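Local coordinates for protein BlEst2 (Bacillus licheniformis, PDB 6WPX) that probably hydrolyses ester bonds as a lipase or esterase of the alpha/beta-hydrolase fold, with its C-terminal domain exerting autoinhibitory effects, at residues V51-L56 with L115-K120; G58-W63 with F82-P87; G121-Q126 with T146-S151. All blocks are in the same frame, centred on the assembly; numbering follows the deposited sequence.

Contact 1 (V51-L56 with L115-K120)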
# COMPACT_ATOMS: atom_id res chain seq x y z
N VAL A 51 -2.41 -16.94 -17.31
CA VAL A 51 -1.05 -16.49 -17.02
C VAL A 51 -1.11 -15.84 -15.63
O VAL A 51 -1.83 -14.85 -15.44
CB VAL A 51 -0.46 -15.54 -18.09
CG1 VAL A 51 0.90 -15.00 -17.65
CG2 VAL A 51 -0.35 -16.26 -19.42
N PHE A 52 -0.37 -16.41 -14.68
CA PHE A 52 -0.32 -15.91 -13.30
C PHE A 52 0.81 -14.93 -13.17
O PHE A 52 1.94 -15.24 -13.54
CB PHE A 52 -0.22 -17.07 -12.30
CG PHE A 52 -1.50 -17.87 -12.22
CD1 PHE A 52 -2.52 -17.49 -11.35
CD2 PHE A 52 -1.68 -19.01 -13.01
CE1 PHE A 52 -3.70 -18.24 -11.26
CE2 PHE A 52 -2.85 -19.78 -12.89
CZ PHE A 52 -3.85 -19.38 -12.02
N VAL A 53 0.48 -13.71 -12.70
CA VAL A 53 1.42 -12.59 -12.59
C VAL A 53 1.60 -12.19 -11.13
O VAL A 53 0.64 -11.78 -10.48
CB VAL A 53 1.02 -11.40 -13.51
CG1 VAL A 53 2.09 -10.29 -13.46
CG2 VAL A 53 0.80 -11.86 -14.95
N HIS A 54 2.83 -12.35 -10.61
CA HIS A 54 3.18 -12.03 -9.22
C HIS A 54 3.17 -10.50 -8.95
O HIS A 54 3.08 -9.68 -9.88
CB HIS A 54 4.56 -12.60 -8.87
CG HIS A 54 5.67 -11.93 -9.64
ND1 HIS A 54 6.20 -10.71 -9.23
CD2 HIS A 54 6.27 -12.30 -10.79
CE1 HIS A 54 7.14 -10.41 -10.13
NE2 HIS A 54 7.20 -11.34 -11.09
N GLY A 55 3.39 -10.15 -7.69
CA GLY A 55 3.39 -8.77 -7.26
C GLY A 55 4.75 -8.25 -6.88
O GLY A 55 5.79 -8.84 -7.22
N LEU A 56 4.72 -7.17 -6.14
CA LEU A 56 5.87 -6.45 -5.65
C LEU A 56 6.87 -7.36 -4.93
O LEU A 56 6.49 -8.10 -4.03
CB LEU A 56 5.40 -5.32 -4.73
CG LEU A 56 6.51 -4.54 -4.01
CD1 LEU A 56 7.32 -3.71 -4.97
CD2 LEU A 56 5.92 -3.65 -2.92
N LEU A 115 -5.27 -13.11 -17.77
CA LEU A 115 -4.27 -12.75 -16.77
C LEU A 115 -4.92 -12.82 -15.41
O LEU A 115 -6.00 -12.24 -15.21
CB LEU A 115 -3.67 -11.36 -17.01
CG LEU A 115 -2.90 -11.12 -18.32
CD1 LEU A 115 -2.41 -9.71 -18.39
CD2 LEU A 115 -1.71 -12.08 -18.45
N VAL A 116 -4.28 -13.55 -14.47
CA VAL A 116 -4.66 -13.56 -13.05
C VAL A 116 -3.46 -12.92 -12.40
O VAL A 116 -2.38 -13.49 -12.41
CB VAL A 116 -5.08 -14.91 -12.43
CG1 VAL A 116 -5.24 -14.76 -10.90
CG2 VAL A 116 -6.41 -15.38 -13.04
N SER A 117 -3.63 -11.68 -11.97
CA SER A 117 -2.55 -10.85 -11.49
C SER A 117 -2.69 -10.42 -10.06
O SER A 117 -3.70 -9.86 -9.67
CB SER A 117 -2.40 -9.65 -12.40
OG SER A 117 -2.24 -10.11 -13.73
N TYR A 118 -1.63 -10.59 -9.30
CA TYR A 118 -1.61 -10.24 -7.89
C TYR A 118 -0.88 -8.96 -7.59
O TYR A 118 0.22 -8.76 -8.08
CB TYR A 118 -0.91 -11.40 -7.17
CG TYR A 118 -0.54 -11.17 -5.71
CD1 TYR A 118 -1.51 -10.81 -4.77
CD2 TYR A 118 0.72 -11.53 -5.23
CE1 TYR A 118 -1.23 -10.77 -3.41
CE2 TYR A 118 1.02 -11.49 -3.87
CZ TYR A 118 0.05 -11.10 -2.96
OH TYR A 118 0.37 -11.04 -1.63
N SER A 119 -1.44 -8.15 -6.65
CA SER A 119 -0.76 -6.96 -6.11
C SER A 119 -0.29 -6.05 -7.26
O SER A 119 -1.07 -5.87 -8.20
CB SER A 119 0.34 -7.43 -5.13
OG SER A 119 1.38 -6.52 -4.80
N LYS A 120 0.96 -5.57 -7.27
CA LYS A 120 1.47 -4.74 -8.35
C LYS A 120 1.37 -5.41 -9.74
O LYS A 120 1.33 -4.72 -10.76
CB LYS A 120 2.92 -4.31 -8.04
CG LYS A 120 3.50 -3.42 -9.13
CD LYS A 120 4.91 -2.89 -8.78
CE LYS A 120 5.52 -2.28 -10.02
NZ LYS A 120 6.00 -3.36 -10.92
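Val-51 to Val-53 pair in parallel with Leu-115 to Ser-117 at the centre of the alpha/beta-hydrolase sheet, and beyond the strand ends residues 55-56 pack against the turn at 118-120, which has the geometry of a nucleophile elbow. Val-116 N, Val-53 N and Tyr-118 N carry the three backbone bonds, the last reaching Val-53 O at 2.8 Å, almost straight. On the face bearing Phe-52, with CG anti to the carbonyl carbon (chi1 -70°), the CD1-CE1 side of the ring comes against Val-116, CE1 being 3.8 Å from Val-116 CB; the ring also meets those of Phe-82 and Trp-63. An alanine here would probably open a gap beside Val-116 and remove one of the rings that pack against Phe-82 and Trp-63. The other face is aliphatic where Leu-115 CD2 touches Val-51 CB (3.7 Å), then turns polar: Ser-117 OG lies 3.5 Å from Val-53 CB and bonds to Ser-125 on helix 121-131. Past the strands, Gly-55 CA comes to 3.3 Å from Tyr-118 O, and a side chain at this glycine would collide with Ser-119 CB. Ser-119 takes a positive phi (53°), as the nucleophile of this fold does, and its CB sits over the centre of the Tyr-118 ring; that ring stacks on His-254, which also touches Ser-119. The His-Gly pair at 54-55 recalls the oxyanion-hole loop of lipases. Consistent with that, Leu-56 N is buried without a partner, 3.7 Å from Ser-119 OG.

Contact 2 (G58-W63 with F82-P87)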
# COMPACT_ATOMS: atom_id res chain seq x y z
N GLY A 58 8.29 -10.01 -5.77
CA GLY A 58 8.00 -11.43 -5.88
C GLY A 58 8.49 -12.03 -7.16
O GLY A 58 9.18 -11.37 -7.94
N SER A 59 8.09 -13.28 -7.40
CA SER A 59 8.39 -14.04 -8.60
C SER A 59 7.27 -15.04 -8.78
O SER A 59 6.36 -15.10 -7.94
CB SER A 59 9.72 -14.77 -8.45
OG SER A 59 9.58 -15.86 -7.54
N SER A 60 7.37 -15.88 -9.81
CA SER A 60 6.42 -16.95 -10.08
C SER A 60 6.28 -17.93 -8.88
O SER A 60 5.27 -18.58 -8.75
CB SER A 60 6.83 -17.70 -11.35
OG SER A 60 8.12 -18.26 -11.20
N SER A 61 7.29 -17.97 -7.97
CA SER A 61 7.25 -18.85 -6.80
C SER A 61 6.11 -18.51 -5.81
O SER A 61 5.70 -19.37 -5.03
CB SER A 61 8.61 -18.90 -6.10
OG SER A 61 8.89 -17.63 -5.52
N ALA A 62 5.54 -17.28 -5.90
CA ALA A 62 4.40 -16.84 -5.09
C ALA A 62 3.21 -17.81 -5.32
O ALA A 62 2.43 -18.05 -4.41
CB ALA A 62 3.97 -15.44 -5.50
N TRP A 63 3.12 -18.40 -6.52
CA TRP A 63 2.03 -19.30 -6.88
C TRP A 63 2.27 -20.73 -6.43
O TRP A 63 1.35 -21.53 -6.50
CB TRP A 63 1.74 -19.24 -8.40
CG TRP A 63 1.53 -17.83 -8.87
CD1 TRP A 63 2.43 -17.06 -9.57
CD2 TRP A 63 0.42 -16.97 -8.55
NE1 TRP A 63 1.90 -15.79 -9.76
CE2 TRP A 63 0.68 -15.71 -9.15
CE3 TRP A 63 -0.80 -17.17 -7.87
CZ2 TRP A 63 -0.25 -14.66 -9.10
CZ3 TRP A 63 -1.70 -16.11 -7.80
CH2 TRP A 63 -1.41 -14.87 -8.39
N PHE A 82 3.33 -19.25 -15.87
CA PHE A 82 3.77 -18.45 -14.72
C PHE A 82 4.96 -17.67 -15.19
O PHE A 82 5.83 -18.23 -15.84
CB PHE A 82 4.13 -19.38 -13.54
CG PHE A 82 2.99 -20.30 -13.15
CD1 PHE A 82 2.80 -21.52 -13.80
CD2 PHE A 82 2.07 -19.92 -12.19
CE1 PHE A 82 1.71 -22.34 -13.48
CE2 PHE A 82 0.98 -20.75 -11.85
CZ PHE A 82 0.79 -21.94 -12.52
N ILE A 83 5.01 -16.38 -14.87
CA ILE A 83 6.07 -15.50 -15.33
C ILE A 83 6.79 -14.78 -14.19
O ILE A 83 6.18 -14.45 -13.17
CB ILE A 83 5.49 -14.50 -16.39
CG1 ILE A 83 6.62 -13.68 -17.09
CG2 ILE A 83 4.39 -13.59 -15.76
CD1 ILE A 83 6.24 -12.97 -18.34
N ASP A 84 8.09 -14.54 -14.38
CA ASP A 84 8.88 -13.74 -13.48
C ASP A 84 9.03 -12.40 -14.19
O ASP A 84 9.52 -12.36 -15.32
CB ASP A 84 10.29 -14.32 -13.26
CG ASP A 84 10.35 -15.57 -12.42
OD1 ASP A 84 9.32 -15.94 -11.85
OD2 ASP A 84 11.45 -16.17 -12.33
N LEU A 85 8.60 -11.32 -13.55
CA LEU A 85 8.81 -9.96 -14.04
C LEU A 85 9.82 -9.39 -13.09
O LEU A 85 10.34 -10.15 -12.26
CB LEU A 85 7.50 -9.14 -14.03
CG LEU A 85 6.35 -9.66 -14.92
CD1 LEU A 85 5.16 -8.71 -14.85
CD2 LEU A 85 6.80 -9.83 -16.40
N HIS A 86 10.12 -8.09 -13.19
CA HIS A 86 11.05 -7.48 -12.25
C HIS A 86 10.38 -7.34 -10.88
O HIS A 86 9.27 -6.81 -10.78
CB HIS A 86 11.55 -6.12 -12.72
CG HIS A 86 12.37 -6.16 -13.97
ND1 HIS A 86 13.69 -6.59 -13.95
CD2 HIS A 86 12.06 -5.76 -15.23
CE1 HIS A 86 14.11 -6.50 -15.20
NE2 HIS A 86 13.17 -6.01 -16.00
N PRO A 87 11.06 -7.80 -9.81
CA PRO A 87 10.48 -7.63 -8.47
C PRO A 87 10.54 -6.17 -7.98
O PRO A 87 9.75 -5.75 -7.14
CB PRO A 87 11.40 -8.50 -7.60
CG PRO A 87 12.71 -8.49 -8.29
CD PRO A 87 12.37 -8.47 -9.77
O HOH W 1 10.57 -11.99 -10.25
O HOH W 2 4.03 -14.98 -11.69
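Ser-60 and Asp-84 join the loop that follows strand 50-53 to the C-terminal end of strand 80-83, two neighbouring parallel strands of the alpha/beta-hydrolase sheet. The tight part centres on one carboxylate oxygen. Asp-84 OD1 accepts from Ser-60 N at 2.8 Å and from Ser-60 OG at 2.7 Å, the two donors approaching from opposite faces of the carboxylate plane. The hydroxyl can join in because OG lies between the backbone N and the carbonyl carbon (chi1 60°), while Asp-84 OD2 is held by Asn-30 N. The grip falls on the first residue of a 3-10 turn, 60-63, which an ST turn introduces: Ser-59 OG accepts from Ser-61 N. Next to it, at Trp-63 and Phe-82, the packing is aromatic. Trp-63 CB rests 3.8 Å from Phe-82 CE2, and the indole and phenyl planes are inclined at 46°; Phe-82 is further enclosed by the rings of Phe-35 and Phe-64. Towards Gly-58 and Pro-87, both partly exposed, the contact becomes looser. Pro-87 CB approaches Gly-58 O at 3.6 Å, and a water donates to Gly-58 O and Leu-85 O and so bridges these two carbonyl oxygens. A second water serves the buried side: lying in the indole plane, it accepts from Trp-63 NE1 at 3.0 Å and donates to Ile-83 O at 2.7 Å.

Contact 3 (G121-Q126 with T146-S151)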
# COMPACT_ATOMS: atom_id res chain seq x y z
N GLY A 121 1.36 -6.75 -9.78
CA GLY A 121 1.20 -7.49 -11.02
C GLY A 121 -0.04 -7.07 -11.81
O GLY A 121 -0.02 -7.14 -13.02
N GLY A 122 -1.10 -6.63 -11.12
CA GLY A 122 -2.34 -6.16 -11.77
C GLY A 122 -2.13 -4.86 -12.52
O GLY A 122 -2.79 -4.62 -13.54
N ILE A 123 -1.22 -4.01 -12.03
CA ILE A 123 -0.84 -2.72 -12.63
C ILE A 123 0.08 -2.99 -13.82
O ILE A 123 -0.14 -2.42 -14.89
CB ILE A 123 -0.18 -1.73 -11.62
CG1 ILE A 123 -1.07 -1.51 -10.36
CG2 ILE A 123 0.14 -0.39 -12.31
CD1 ILE A 123 -0.21 -0.84 -9.20
N ASP A 124 1.10 -3.88 -13.64
CA ASP A 124 2.01 -4.28 -14.73
C ASP A 124 1.17 -4.86 -15.88
O ASP A 124 1.47 -4.65 -17.05
CB ASP A 124 2.99 -5.37 -14.25
CG ASP A 124 3.89 -4.99 -13.08
OD1 ASP A 124 4.06 -3.77 -12.83
OD2 ASP A 124 4.48 -5.91 -12.49
N SER A 125 0.12 -5.61 -15.51
CA SER A 125 -0.80 -6.23 -16.47
C SER A 125 -1.49 -5.21 -17.33
O SER A 125 -1.49 -5.35 -18.55
CB SER A 125 -1.81 -7.12 -15.76
OG SER A 125 -1.10 -8.24 -15.25
N GLN A 126 -2.05 -4.16 -16.70
CA GLN A 126 -2.74 -3.09 -17.43
C GLN A 126 -1.81 -2.35 -18.30
O GLN A 126 -2.17 -2.02 -19.42
CB GLN A 126 -3.41 -2.09 -16.49
CG GLN A 126 -4.82 -2.41 -16.17
CD GLN A 126 -5.58 -1.15 -15.84
OE1 GLN A 126 -5.12 -0.32 -15.06
NE2 GLN A 126 -6.77 -1.00 -16.39
N THR A 146 -4.85 -5.74 -6.01
CA THR A 146 -3.97 -4.85 -6.75
C THR A 146 -4.21 -3.41 -6.33
O THR A 146 -5.34 -2.94 -6.46
CB THR A 146 -4.18 -4.99 -8.28
OG1 THR A 146 -3.73 -6.30 -8.68
CG2 THR A 146 -3.41 -3.90 -9.07
N PRO A 147 -3.16 -2.67 -5.91
CA PRO A 147 -3.38 -1.25 -5.58
C PRO A 147 -3.48 -0.39 -6.85
O PRO A 147 -2.58 0.39 -7.15
CB PRO A 147 -2.16 -0.89 -4.73
CG PRO A 147 -1.06 -1.81 -5.22
CD PRO A 147 -1.75 -3.06 -5.74
N HIS A 148 -4.61 -0.52 -7.59
CA HIS A 148 -4.84 0.28 -8.81
C HIS A 148 -4.80 1.79 -8.51
O HIS A 148 -4.49 2.57 -9.41
CB HIS A 148 -6.17 -0.08 -9.46
CG HIS A 148 -6.19 -1.47 -10.03
ND1 HIS A 148 -5.45 -1.82 -11.14
CD2 HIS A 148 -6.88 -2.56 -9.60
CE1 HIS A 148 -5.73 -3.08 -11.39
NE2 HIS A 148 -6.59 -3.57 -10.48
N HIS A 149 -5.14 2.21 -7.26
CA HIS A 149 -5.11 3.63 -6.89
C HIS A 149 -3.91 3.95 -5.98
O HIS A 149 -3.85 5.01 -5.39
CB HIS A 149 -6.46 4.11 -6.28
CG HIS A 149 -7.63 3.92 -7.20
ND1 HIS A 149 -8.09 4.93 -8.01
CD2 HIS A 149 -8.34 2.80 -7.46
CE1 HIS A 149 -9.09 4.43 -8.70
NE2 HIS A 149 -9.28 3.15 -8.42
N GLY A 150 -2.97 3.03 -5.89
CA GLY A 150 -1.79 3.23 -5.08
C GLY A 150 -1.87 2.68 -3.67
O GLY A 150 -2.93 2.27 -3.19
N SER A 151 -0.73 2.69 -3.02
CA SER A 151 -0.55 2.20 -1.68
C SER A 151 -0.20 3.34 -0.71
O SER A 151 0.81 4.04 -0.92
CB SER A 151 0.56 1.15 -1.67
OG SER A 151 0.91 0.89 -0.32
O HOH W 3 -3.68 -0.33 -12.75
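Ile-123 and Thr-146 meet through branches set by their first torsions: Ile-123 CG1 stands anti to the carbonyl carbon (chi1 -54°), and Thr-146 turns OG1 to the same kind of position (chi1 -67°), leaving CG2 anti to its own backbone N. The contact sets the first turn of helix 121-131, the helix that leaves the nucleophile-elbow turn of the alpha/beta-hydrolase fold, against the loop after strand 138-144. The two side chains are inclined to one another, with Ile-123 CG1 at 3.6 Å from Thr-146 CG2. Farther out, Ile-123 CD1 reaches Pro-147 O at 3.4 Å, and the same side chain packs on Met-184 and Phe-187 of helix 181-191. Beside it Gly-122 brings its CA to 3.4 Å from Thr-146 OG1; a side chain on this glycine would run into that hydroxyl, which bonds to Ser-119 O and so ties the loop to the elbow. Thr-146 CG2 has a second role, lying 3.3 Å above the plane of the His-148 imidazole, over its centre. The loop holds these groups close by an inverse gamma turn at Pro-147, where His-148 N bonds to Thr-146 O. No direct hydrogen bond joins 121-126 to 146-151. His-148 NE2 is taken by Thr-143 OG1, and Gln-126 OE1 accepts from Arg-188 NH1. The polar link is instead a water in the plane of the imidazole, 2.8 Å from His-148 ND1 and donating to Gln-126 OE1 at 2.7 Å.

In the fold
All three contacts belong to the alpha/beta-hydrolase domain. Contact 3 is buried throughout and contact 1 nearly so, with Leu-56 partly exposed at its end; contact 2, though mostly buried, has a partly exposed margin. Contacts 1 and 2 share the sheet, where strands 50-53 and 80-83 are neighbours, and His-54 NE2 bonds to Leu-85 N between them. Contacts 1 and 3 follow one another through strand 113-118 and helix 121-131, with the hydroxyl pair of Ser-117 and Ser-125 between them. Their chemistry differs with place: backbone bonding between strands in contact 1, a carboxylate gripping a turn in contact 2, and apolar packing with a water-mediated link in contact 3.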